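Local coordinates for putative epimerase (Burkholderia cenocepacia, PDB 4LW8), which probably acts as an NAD(P)-dependent epimerase or dehydratase of nucleotide sugars, in a pathway that supplies the O-antigen of lipopolysaccharide, at residues L133-I139 and K164-E168; V147-T151 and E245-V249; L198-L202 and R212-G216. All coordinates share one frame; numbering follows the deposited sequence.

Contact 1: residues L133-I139 and K164-E168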
ATOM      1  N   LEU A 133      12.192 -10.808  -1.653  1.00 19.80           N
ATOM      2  CA  LEU A 133      11.002 -10.618  -0.840  1.00 21.04           C
ATOM      3  C   LEU A 133       9.843 -11.423  -1.419  1.00 25.42           C
ATOM      4  O   LEU A 133       9.565 -11.354  -2.616  1.00 23.53           O
ATOM      5  CB  LEU A 133      10.645  -9.138  -0.766  1.00 19.38           C
ATOM      6  CG  LEU A 133      11.819  -8.228  -0.373  1.00 25.32           C
ATOM      7  CD1 LEU A 133      11.412  -6.776  -0.363  1.00 18.84           C
ATOM      8  CD2 LEU A 133      12.378  -8.598   0.978  1.00 25.99           C
ATOM      9  N   ALA A 134       9.159 -12.183  -0.575  1.00 24.60           N
ATOM     10  CA  ALA A 134       7.995 -12.921  -1.044  1.00 20.97           C
ATOM     11  C   ALA A 134       6.757 -12.048  -0.940  1.00 21.64           C
ATOM     12  O   ALA A 134       6.244 -11.817   0.147  1.00 24.01           O
ATOM     13  CB  ALA A 134       7.819 -14.227  -0.244  1.00 18.48           C
ATOM     14  N   SER A 135       6.283 -11.552  -2.078  1.00 23.67           N
ATOM     15  CA  SER A 135       4.980 -10.913  -2.146  1.00 22.08           C
ATOM     16  C   SER A 135       3.969 -12.022  -2.389  1.00 26.52           C
ATOM     17  O   SER A 135       4.115 -13.142  -1.877  1.00 23.33           O
ATOM     18  CB  SER A 135       4.937  -9.852  -3.252  1.00 22.21           C
ATOM     19  OG  SER A 135       3.717  -9.125  -3.241  1.00 25.71           O
ATOM     20  N   SER A 136       2.936 -11.722  -3.165  1.00 24.75           N
ATOM     21  CA  SER A 136       1.913 -12.717  -3.452  1.00 22.40           C
ATOM     22  C   SER A 136       1.187 -12.387  -4.746  1.00 26.26           C
ATOM     23  O   SER A 136       0.970 -11.227  -5.052  1.00 25.24           O
ATOM     24  CB  SER A 136       0.898 -12.796  -2.310  1.00 21.48           C
ATOM     25  OG  SER A 136      -0.207 -13.596  -2.706  1.00 24.89           O
ATOM     26  N   ALA A 137       0.778 -13.406  -5.489  1.00 26.55           N
ATOM     27  CA  ALA A 137      -0.054 -13.167  -6.661  1.00 29.32           C
ATOM     28  C   ALA A 137      -1.446 -12.654  -6.280  1.00 27.82           C
ATOM     29  O   ALA A 137      -2.219 -12.263  -7.157  1.00 24.88           O
ATOM     30  CB  ALA A 137      -0.169 -14.427  -7.500  1.00 27.49           C
ATOM     31  N   ASN A 138      -1.787 -12.657  -4.989  1.00 23.63           N
ATOM     32  CA  ASN A 138      -3.082 -12.144  -4.548  0.52 23.77           C
ATOM     33  C   ASN A 138      -3.196 -10.639  -4.798  1.00 22.06           C
ATOM     34  O   ASN A 138      -4.285 -10.079  -4.757  1.00 26.48           O
ATOM     35  CB  ASN A 138      -3.321 -12.454  -3.062  0.52 21.80           C
ATOM     36  CG  ASN A 138      -3.601 -13.933  -2.802  0.52 32.68           C
ATOM     37  OD1 ASN A 138      -3.564 -14.756  -3.719  0.52 40.53           O
ATOM     38  ND2 ASN A 138      -3.878 -14.274  -1.543  0.52 38.43           N
ATOM     39  N   ILE A 139      -2.060  -9.988  -5.050  1.00 18.66           N
ATOM     40  CA  ILE A 139      -2.105  -8.561  -5.367  1.00 19.91           C
ATOM     41  C   ILE A 139      -2.864  -8.290  -6.682  1.00 23.48           C
ATOM     42  O   ILE A 139      -3.355  -7.173  -6.895  1.00 28.16           O
ATOM     43  CB  ILE A 139      -0.679  -7.941  -5.431  1.00 24.58           C
ATOM     44  CG1 ILE A 139       0.156  -8.512  -6.592  1.00 26.68           C
ATOM     45  CG2 ILE A 139       0.046  -8.113  -4.086  1.00 18.14           C
ATOM     46  CD1 ILE A 139       0.077  -7.717  -7.910  1.00 18.94           C
ATOM     47  N   LYS A 164       0.468  -6.774   1.113  1.00 22.76           N
ATOM     48  CA  LYS A 164       1.563  -7.335   0.303  1.00 20.84           C
ATOM     49  C   LYS A 164       1.980  -6.374  -0.809  1.00 23.36           C
ATOM     50  O   LYS A 164       3.173  -6.178  -1.068  1.00 24.98           O
ATOM     51  CB  LYS A 164       1.161  -8.687  -0.298  1.00 22.55           C
ATOM     52  CG  LYS A 164       1.202  -9.857   0.694  1.00 26.99           C
ATOM     53  CD  LYS A 164       2.645 -10.114   1.148  1.00 30.48           C
ATOM     54  CE  LYS A 164       2.814 -11.473   1.782  1.00 36.91           C
ATOM     55  NZ  LYS A 164       4.232 -11.659   2.213  1.00 33.50           N
ATOM     56  N   LEU A 165       0.995  -5.765  -1.458  1.00 25.03           N
ATOM     57  CA  LEU A 165       1.265  -4.770  -2.486  1.00 22.02           C
ATOM     58  C   LEU A 165       1.978  -3.562  -1.882  1.00 24.49           C
ATOM     59  O   LEU A 165       2.941  -3.039  -2.452  1.00 24.19           O
ATOM     60  CB  LEU A 165      -0.038  -4.322  -3.163  1.00 19.58           C
ATOM     61  CG  LEU A 165       0.133  -3.355  -4.324  1.00 20.25           C
ATOM     62  CD1 LEU A 165       0.976  -4.032  -5.399  1.00 18.85           C
ATOM     63  CD2 LEU A 165      -1.235  -2.883  -4.898  1.00 17.41           C
ATOM     64  N   ALA A 166       1.503  -3.128  -0.718  1.00 27.16           N
ATOM     65  CA  ALA A 166       2.094  -1.988  -0.034  1.00 28.82           C
ATOM     66  C   ALA A 166       3.533  -2.315   0.351  1.00 26.16           C
ATOM     67  O   ALA A 166       4.415  -1.461   0.268  1.00 24.14           O
ATOM     68  CB  ALA A 166       1.272  -1.614   1.190  1.00 21.44           C
ATOM     69  N   MET A 167       3.772  -3.564   0.753  1.00 21.41           N
ATOM     70  CA  MET A 167       5.124  -4.013   1.062  0.67 22.87           C
ATOM     71  C   MET A 167       6.035  -3.816  -0.149  1.00 20.96           C
ATOM     72  O   MET A 167       7.175  -3.348  -0.015  1.00 20.89           O
ATOM     73  CB  MET A 167       5.132  -5.485   1.501  0.67 20.03           C
ATOM     74  CG  MET A 167       6.533  -6.022   1.816  0.67 24.11           C
ATOM     75  SD  MET A 167       6.696  -7.825   1.709  0.67 27.90           S
ATOM     76  CE  MET A 167       6.430  -8.019  -0.060  0.67 17.53           C
ATOM     77  N   GLU A 168       5.537  -4.161  -1.338  1.00 22.03           N
ATOM     78  CA  GLU A 168       6.358  -4.019  -2.538  1.00 22.33           C
ATOM     79  C   GLU A 168       6.772  -2.562  -2.715  1.00 25.41           C
ATOM     80  O   GLU A 168       7.955  -2.276  -2.972  1.00 23.85           O
ATOM     81  CB  GLU A 168       5.632  -4.505  -3.801  1.00 20.85           C
ATOM     82  CG  GLU A 168       5.213  -5.985  -3.826  1.00 19.06           C
ATOM     83  CD  GLU A 168       4.573  -6.370  -5.166  1.00 23.90           C
ATOM     84  OE1 GLU A 168       4.568  -5.527  -6.085  1.00 24.87           O
ATOM     85  OE2 GLU A 168       4.050  -7.499  -5.300  1.00 21.95           O
TER
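Ser135 OG donates a short hydrogen bond, 2.6 Å long, to Glu168 OE2 and meets it at the anti lone pair, the one turned away from OE1. Serine suits the place because its small side chain, with OG set opposite the backbone N (chi1 -174°), can reach the carboxylate while leaving the chain close to the helix. The other oxygen, OE1, forms a salt bridge with Arg184 on strand 180-189, so the carboxylate is held at both oxygens and tied to a second strand; the arginine would be expected to keep this buried glutamate ionised.

Lys164 works on the other flank. Its chain turns at chi2 (-65°) and then runs straight past Ser135, with CD 4.1 Å from Ser135 CA, until NZ gives a 2.9 Å bond to Ala134 O, the donor tilted 17° from the carbonyl plane. Beside it the flexible Met167, in one of its two conformers, turns its CE methyl toward Ser135. At the far end Ile139 presses CG2 against the helix backbone, 3.6 Å from Leu165 N, and also touches Leu165 CB. Just before Ile139, Ser136 OG accepts from Asn138 N at 2.9 Å, an ST turn that helps bend the chain into the 3-10 segment. Leu165 and Ala166 also pack on the second subunit, against its Tyr169 and Ala166, placing helix 159-172 in the dimer interface.

Serines in the loop just after a strand, packed on a helix that bears a lysine four residues after a tyrosine, are the hallmark of the active-site region in extended short-chain dehydrogenases/reductases. Lys164 is the lysine of that Tyr-x-x-x-Lys motif, consistent with a catalytic centre here.

Contact 2: residues V147-T151 and E245-V249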
ATOM      1  N   VAL A 147      -4.723 -15.212 -18.227  1.00 48.16           N
ATOM      2  CA  VAL A 147      -3.318 -15.500 -17.928  1.00 42.24           C
ATOM      3  C   VAL A 147      -2.609 -14.208 -17.550  1.00 45.47           C
ATOM      4  O   VAL A 147      -2.507 -13.301 -18.372  1.00 46.54           O
ATOM      5  CB  VAL A 147      -2.583 -16.133 -19.132  1.00 43.72           C
ATOM      6  CG1 VAL A 147      -1.107 -16.371 -18.803  1.00 38.43           C
ATOM      7  CG2 VAL A 147      -3.258 -17.427 -19.567  1.00 44.05           C
ATOM      8  N   LEU A 148      -2.123 -14.115 -16.315  1.00 36.41           N
ATOM      9  CA  LEU A 148      -1.547 -12.866 -15.823  1.00 33.10           C
ATOM     10  C   LEU A 148      -0.014 -12.812 -15.922  1.00 40.75           C
ATOM     11  O   LEU A 148       0.677 -13.717 -15.439  1.00 40.57           O
ATOM     12  CB  LEU A 148      -1.962 -12.639 -14.369  1.00 35.99           C
ATOM     13  CG  LEU A 148      -3.434 -12.896 -14.039  1.00 36.83           C
ATOM     14  CD1 LEU A 148      -3.771 -12.424 -12.631  1.00 31.61           C
ATOM     15  CD2 LEU A 148      -4.341 -12.250 -15.050  1.00 35.10           C
ATOM     16  N   ASP A 149       0.516 -11.748 -16.529  1.00 34.96           N
ATOM     17  CA  ASP A 149       1.951 -11.484 -16.439  1.00 30.00           C
ATOM     18  C   ASP A 149       2.162 -10.296 -15.503  1.00 39.16           C
ATOM     19  O   ASP A 149       1.196  -9.782 -14.935  1.00 37.21           O
ATOM     20  CB  ASP A 149       2.584 -11.258 -17.830  1.00 32.38           C
ATOM     21  CG  ASP A 149       2.071 -10.022 -18.543  1.00 38.87           C
ATOM     22  OD1 ASP A 149       1.736  -9.008 -17.893  1.00 42.12           O
ATOM     23  OD2 ASP A 149       2.019 -10.068 -19.790  1.00 53.21           O
ATOM     24  N   GLU A 150       3.409  -9.859 -15.336  1.00 36.87           N
ATOM     25  CA  GLU A 150       3.731  -8.854 -14.318  1.00 30.85           C
ATOM     26  C   GLU A 150       3.256  -7.431 -14.648  1.00 34.85           C
ATOM     27  O   GLU A 150       3.335  -6.542 -13.796  1.00 37.15           O
ATOM     28  CB  GLU A 150       5.243  -8.834 -14.056  1.00 26.04           C
ATOM     29  CG  GLU A 150       5.767 -10.076 -13.354  1.00 30.30           C
ATOM     30  CD  GLU A 150       6.034 -11.234 -14.290  1.00 30.54           C
ATOM     31  OE1 GLU A 150       5.816 -11.085 -15.510  1.00 30.79           O
ATOM     32  OE2 GLU A 150       6.450 -12.309 -13.799  1.00 31.03           O
ATOM     33  N   THR A 151       2.737  -7.220 -15.853  1.00 32.64           N
ATOM     34  CA  THR A 151       2.256  -5.896 -16.238  1.00 37.54           C
ATOM     35  C   THR A 151       0.776  -5.694 -15.906  1.00 41.34           C
ATOM     36  O   THR A 151       0.227  -4.614 -16.132  1.00 44.70           O
ATOM     37  CB  THR A 151       2.442  -5.629 -17.751  1.00 38.89           C
ATOM     38  OG1 THR A 151       1.465  -6.367 -18.500  1.00 36.63           O
ATOM     39  CG2 THR A 151       3.865  -5.995 -18.212  1.00 36.68           C
ATOM     40  N   GLU A 245      13.569  -6.022  -9.961  1.00 30.81           N
ATOM     41  CA  GLU A 245      12.626  -6.748 -10.814  1.00 29.89           C
ATOM     42  C   GLU A 245      11.632  -7.600 -10.018  1.00 34.39           C
ATOM     43  O   GLU A 245      11.992  -8.192  -8.996  1.00 26.50           O
ATOM     44  CB  GLU A 245      13.408  -7.627 -11.798  1.00 25.07           C
ATOM     45  CG  GLU A 245      14.253  -6.823 -12.772  1.00 35.05           C
ATOM     46  CD  GLU A 245      13.393  -5.909 -13.639  1.00 38.62           C
ATOM     47  OE1 GLU A 245      12.356  -6.391 -14.124  1.00 36.38           O
ATOM     48  OE2 GLU A 245      13.729  -4.714 -13.811  1.00 44.72           O
ATOM     49  N   THR A 246      10.392  -7.660 -10.508  1.00 34.77           N
ATOM     50  CA  THR A 246       9.314  -8.442  -9.899  1.00 27.70           C
ATOM     51  C   THR A 246       8.978  -9.645 -10.780  1.00 29.33           C
ATOM     52  O   THR A 246       8.925  -9.517 -11.998  1.00 30.86           O
ATOM     53  CB  THR A 246       8.052  -7.578  -9.693  1.00 28.78           C
ATOM     54  OG1 THR A 246       8.330  -6.534  -8.756  1.00 26.98           O
ATOM     55  CG2 THR A 246       6.876  -8.409  -9.192  1.00 25.72           C
ATOM     56  N   PHE A 247       8.768 -10.812 -10.175  1.00 28.68           N
ATOM     57  CA  PHE A 247       8.534 -12.036 -10.951  1.00 26.80           C
ATOM     58  C   PHE A 247       7.352 -12.856 -10.441  1.00 31.09           C
ATOM     59  O   PHE A 247       7.297 -13.195  -9.258  1.00 28.18           O
ATOM     60  CB  PHE A 247       9.774 -12.943 -10.930  1.00 22.72           C
ATOM     61  CG  PHE A 247      11.002 -12.336 -11.553  1.00 27.83           C
ATOM     62  CD1 PHE A 247      11.871 -11.574 -10.800  1.00 28.84           C
ATOM     63  CD2 PHE A 247      11.297 -12.558 -12.885  1.00 26.64           C
ATOM     64  CE1 PHE A 247      13.005 -11.018 -11.376  1.00 29.12           C
ATOM     65  CE2 PHE A 247      12.426 -12.008 -13.473  1.00 35.27           C
ATOM     66  CZ  PHE A 247      13.281 -11.235 -12.721  1.00 32.67           C
ATOM     67  N   ASN A 248       6.414 -13.173 -11.327  1.00 24.94           N
ATOM     68  CA  ASN A 248       5.463 -14.248 -11.054  1.00 24.07           C
ATOM     69  C   ASN A 248       6.223 -15.555 -10.820  1.00 25.57           C
ATOM     70  O   ASN A 248       7.197 -15.849 -11.525  1.00 27.86           O
ATOM     71  CB  ASN A 248       4.490 -14.437 -12.223  1.00 24.97           C
ATOM     72  CG  ASN A 248       3.497 -13.303 -12.358  1.00 33.74           C
ATOM     73  OD1 ASN A 248       3.279 -12.528 -11.420  1.00 28.09           O
ATOM     74  ND2 ASN A 248       2.883 -13.201 -13.532  1.00 25.75           N
ATOM     75  N   VAL A 249       5.784 -16.338  -9.845  1.00 25.86           N
ATOM     76  CA  VAL A 249       6.258 -17.717  -9.698  1.00 24.38           C
ATOM     77  C   VAL A 249       5.012 -18.596  -9.705  1.00 26.69           C
ATOM     78  O   VAL A 249       4.157 -18.477  -8.827  1.00 24.63           O
ATOM     79  CB  VAL A 249       7.109 -17.920  -8.413  1.00 31.52           C
ATOM     80  CG1 VAL A 249       7.550 -19.377  -8.267  1.00 23.28           C
ATOM     81  CG2 VAL A 249       8.339 -17.007  -8.453  1.00 29.47           C
TER
HETATM   82  O   HOH W   1       7.587 -14.712 -14.173  1.00 33.78           O
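Glu150 reaches across to Thr246, Phe247 and Asn248 with the outer part of its side chain. CB points toward the strand, and CG, next along, lies 3.5 Å from Thr246 O. The bend at chi2 (83°) then turns the carboxylate toward Asn248: CD lies 3.6 Å from Asn248 N, OE1 is 4.1 Å from Asn248 ND2, and the carboxylate stacks over the side-chain amide, the two planes 24° apart. At the tip OE2 accepts Asn248 N through its anti lone pair, a short 2.6 Å bond with an N-H...O angle of 161°. A water gives OE2 a further hydrogen bond of 2.7 Å and another to Asn248 O, linking the carboxylate to both polar atoms of that residue's backbone. Glutamate fits because it is long enough to cross from the loop and can take up two donors at one oxygen.

Asparagine suits the other side, since its amide both accepts and donates: OD1 bonds to Tyr140 OH and ND2 to Ser292 O. On the loop, Asp149 OD1 accepts Thr151 N, an Asx turn, and also Thr151 OG1, bracing the backbone next to Glu150. The chemistry implies a polar, partly hydrated junction, in which a carboxylate serves Asn248 N much as a neighbouring strand's carbonyl might.

Contact 3: residues L198-L202 and R212-G216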
ATOM      1  N   LEU A 198      -6.848 -24.895   1.061  1.00 36.70           N
ATOM      2  CA  LEU A 198      -7.795 -25.781   0.391  1.00 32.95           C
ATOM      3  C   LEU A 198      -7.239 -27.179   0.043  1.00 28.80           C
ATOM      4  O   LEU A 198      -7.823 -28.196   0.416  1.00 32.64           O
ATOM      5  CB  LEU A 198      -8.309 -25.104  -0.880  1.00 39.75           C
ATOM      6  CG  LEU A 198      -9.392 -25.909  -1.592  1.00 45.16           C
ATOM      7  CD1 LEU A 198     -10.540 -26.170  -0.640  1.00 42.40           C
ATOM      8  CD2 LEU A 198      -9.872 -25.170  -2.824  1.00 55.70           C
ATOM      9  N   LEU A 199      -6.124 -27.243  -0.668  1.00 25.99           N
ATOM     10  CA  LEU A 199      -5.593 -28.549  -1.079  1.00 30.21           C
ATOM     11  C   LEU A 199      -5.204 -29.447   0.118  1.00 31.90           C
ATOM     12  O   LEU A 199      -5.531 -30.640   0.113  1.00 34.65           O
ATOM     13  CB  LEU A 199      -4.415 -28.371  -2.057  1.00 33.08           C
ATOM     14  CG  LEU A 199      -4.796 -28.490  -3.552  1.00 39.87           C
ATOM     15  CD1 LEU A 199      -5.987 -27.618  -3.915  1.00 39.74           C
ATOM     16  CD2 LEU A 199      -3.624 -28.170  -4.474  1.00 36.67           C
ATOM     17  N   PRO A 200      -4.527 -28.893   1.151  1.00 31.27           N
ATOM     18  CA  PRO A 200      -4.314 -29.742   2.335  1.00 31.22           C
ATOM     19  C   PRO A 200      -5.617 -30.219   2.999  1.00 33.80           C
ATOM     20  O   PRO A 200      -5.665 -31.330   3.538  1.00 33.64           O
ATOM     21  CB  PRO A 200      -3.515 -28.832   3.275  1.00 28.96           C
ATOM     22  CG  PRO A 200      -2.729 -27.950   2.321  1.00 26.82           C
ATOM     23  CD  PRO A 200      -3.699 -27.669   1.202  1.00 29.24           C
ATOM     24  N   LYS A 201      -6.663 -29.404   2.941  1.00 31.21           N
ATOM     25  CA  LYS A 201      -7.969 -29.812   3.463  1.00 30.83           C
ATOM     26  C   LYS A 201      -8.499 -31.021   2.686  1.00 32.53           C
ATOM     27  O   LYS A 201      -8.920 -32.019   3.279  1.00 33.64           O
ATOM     28  CB  LYS A 201      -8.951 -28.638   3.389  1.00 31.60           C
ATOM     29  CG  LYS A 201     -10.336 -28.879   4.008  1.00 46.07           C
ATOM     30  CD  LYS A 201     -11.324 -27.786   3.555  1.00 49.46           C
ATOM     31  CE  LYS A 201     -12.749 -28.053   4.040  1.00 56.72           C
ATOM     32  NZ  LYS A 201     -13.752 -27.089   3.467  1.00 59.54           N
ATOM     33  N   LEU A 202      -8.438 -30.939   1.356  1.00 30.39           N
ATOM     34  CA  LEU A 202      -8.844 -32.034   0.477  1.00 31.12           C
ATOM     35  C   LEU A 202      -8.006 -33.281   0.744  1.00 30.72           C
ATOM     36  O   LEU A 202      -8.546 -34.381   0.889  1.00 34.14           O
ATOM     37  CB  LEU A 202      -8.710 -31.629  -0.991  1.00 34.58           C
ATOM     38  CG  LEU A 202      -9.902 -30.990  -1.708  1.00 48.15           C
ATOM     39  CD1 LEU A 202     -10.589 -29.977  -0.829  1.00 55.82           C
ATOM     40  CD2 LEU A 202      -9.425 -30.324  -2.985  1.00 44.56           C
ATOM     41  N   ARG A 212     -17.437 -37.494   3.072  1.00 44.44           N
ATOM     42  CA  ARG A 212     -17.875 -36.264   2.410  1.00 34.98           C
ATOM     43  C   ARG A 212     -17.082 -35.010   2.776  1.00 42.60           C
ATOM     44  O   ARG A 212     -16.343 -34.981   3.763  1.00 38.71           O
ATOM     45  CB  ARG A 212     -19.365 -36.021   2.669  1.00 46.82           C
ATOM     46  CG  ARG A 212     -19.813 -35.988   4.124  1.00 50.78           C
ATOM     47  CD  ARG A 212     -21.347 -35.750   4.234  1.00 52.14           C
ATOM     48  NE  ARG A 212     -22.101 -36.843   3.629  1.00 40.00           N
ATOM     49  CZ  ARG A 212     -22.566 -36.830   2.388  1.00 40.08           C
ATOM     50  NH1 ARG A 212     -22.386 -35.758   1.631  1.00 40.55           N
ATOM     51  NH2 ARG A 212     -23.199 -37.883   1.902  1.00 41.39           N
ATOM     52  N   ILE A 213     -17.269 -33.970   1.965  1.00 36.70           N
ATOM     53  CA  ILE A 213     -16.655 -32.664   2.183  1.00 36.98           C
ATOM     54  C   ILE A 213     -17.515 -31.550   1.580  1.00 38.37           C
ATOM     55  O   ILE A 213     -18.299 -31.784   0.664  1.00 35.08           O
ATOM     56  CB  ILE A 213     -15.228 -32.605   1.581  1.00 35.76           C
ATOM     57  CG1 ILE A 213     -14.458 -31.397   2.119  1.00 38.01           C
ATOM     58  CG2 ILE A 213     -15.274 -32.547   0.062  1.00 33.73           C
ATOM     59  CD1 ILE A 213     -13.115 -31.187   1.448  1.00 35.11           C
ATOM     60  N   SER A 214     -17.363 -30.342   2.109  1.00 37.73           N
ATOM     61  CA  SER A 214     -18.122 -29.191   1.653  1.00 38.52           C
ATOM     62  C   SER A 214     -17.186 -28.228   0.960  1.00 38.07           C
ATOM     63  O   SER A 214     -16.138 -27.885   1.504  1.00 41.71           O
ATOM     64  CB  SER A 214     -18.816 -28.488   2.821  1.00 43.29           C
ATOM     65  OG  SER A 214     -19.801 -29.317   3.398  1.00 49.51           O
ATOM     66  N   LEU A 215     -17.557 -27.817  -0.253  1.00 44.55           N
ATOM     67  CA  LEU A 215     -16.718 -26.944  -1.076  1.00 47.83           C
ATOM     68  C   LEU A 215     -17.534 -25.869  -1.803  1.00 49.29           C
ATOM     69  O   LEU A 215     -18.763 -25.871  -1.758  1.00 46.21           O
ATOM     70  CB  LEU A 215     -15.933 -27.773  -2.101  1.00 41.77           C
ATOM     71  CG  LEU A 215     -15.041 -28.887  -1.554  1.00 38.80           C
ATOM     72  CD1 LEU A 215     -14.587 -29.820  -2.675  1.00 36.41           C
ATOM     73  CD2 LEU A 215     -13.846 -28.259  -0.856  1.00 35.15           C
ATOM     74  N   GLY A 216     -16.838 -24.955  -2.475  1.00 48.54           N
ATOM     75  CA  GLY A 216     -17.495 -23.981  -3.329  1.00 50.37           C
ATOM     76  C   GLY A 216     -17.713 -24.560  -4.715  1.00 51.34           C
ATOM     77  O   GLY A 216     -17.819 -25.774  -4.868  1.00 58.02           O
TER
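Leu202 drives its CD1 methyl between two side chains of strand 212-215, 3.6 Å from Ile213 CD1 and 3.7 Å from Leu215 CD2. Against Ile213 it crosses at about a right angle, and the two meet through their CD1 methyls. Ile213 can reach this far because its CG1 branch stands opposite the backbone N (chi1 -165°) and stays extended out to CD1. Leu215 takes a different first torsion, CG lying beside the backbone N (chi1 -57°), and this carries CD2 to Leu202 and to Leu198 CD1, 3.9 Å off. Branched aliphatic residues suit such a place, between a helix and a strand whose axes come no closer than 10.8 Å, with the methyls packed in between.

Lys201 closes the outer margin. Fully stretched beyond CG, it passes CE at 4.1 Å from Ile213 CD1 and brings NZ to Ser214 O, a 3.2 Å hydrogen bond with NZ almost in line with the C=O bond of Ser214 (C=O...N angle 168°). A lysine serves well here, its methylenes lying with the apolar side chains while the ammonium reaches a backbone carbonyl, in a residue that is only partly exposed.

Helix and strand run nearly antiparallel, as the two arms of a short helix-loop-strand unit. Strand 212-215 pairs in parallel with strand 273-276, and helix 257-268 packs Leu257, Val260 and Leu264 against Leu202, completing a small layer of helices beside the two-stranded sheet.

In the fold
Contacts 1 and 2 are near neighbours: their centres lie 11 Å apart and both reach the large mixed sheet, where strand 180-189 runs between strands 130-134 and 246-249 and pairs in parallel with each. Along the chain their segments alternate, so the two closures interlock. Contact 3 lies about 26 Å from the centre of contact 1 and 28 Å from that of contact 2. It follows contact 1 in the chain and is nested inside the loop that contact 2 closes, but its strand 212-215 belongs to the separate two-stranded sheet. This division is consistent with the extended family's plan, a Rossmann-type nucleotide-binding core plus a smaller lobe that commonly contributes to substrate binding.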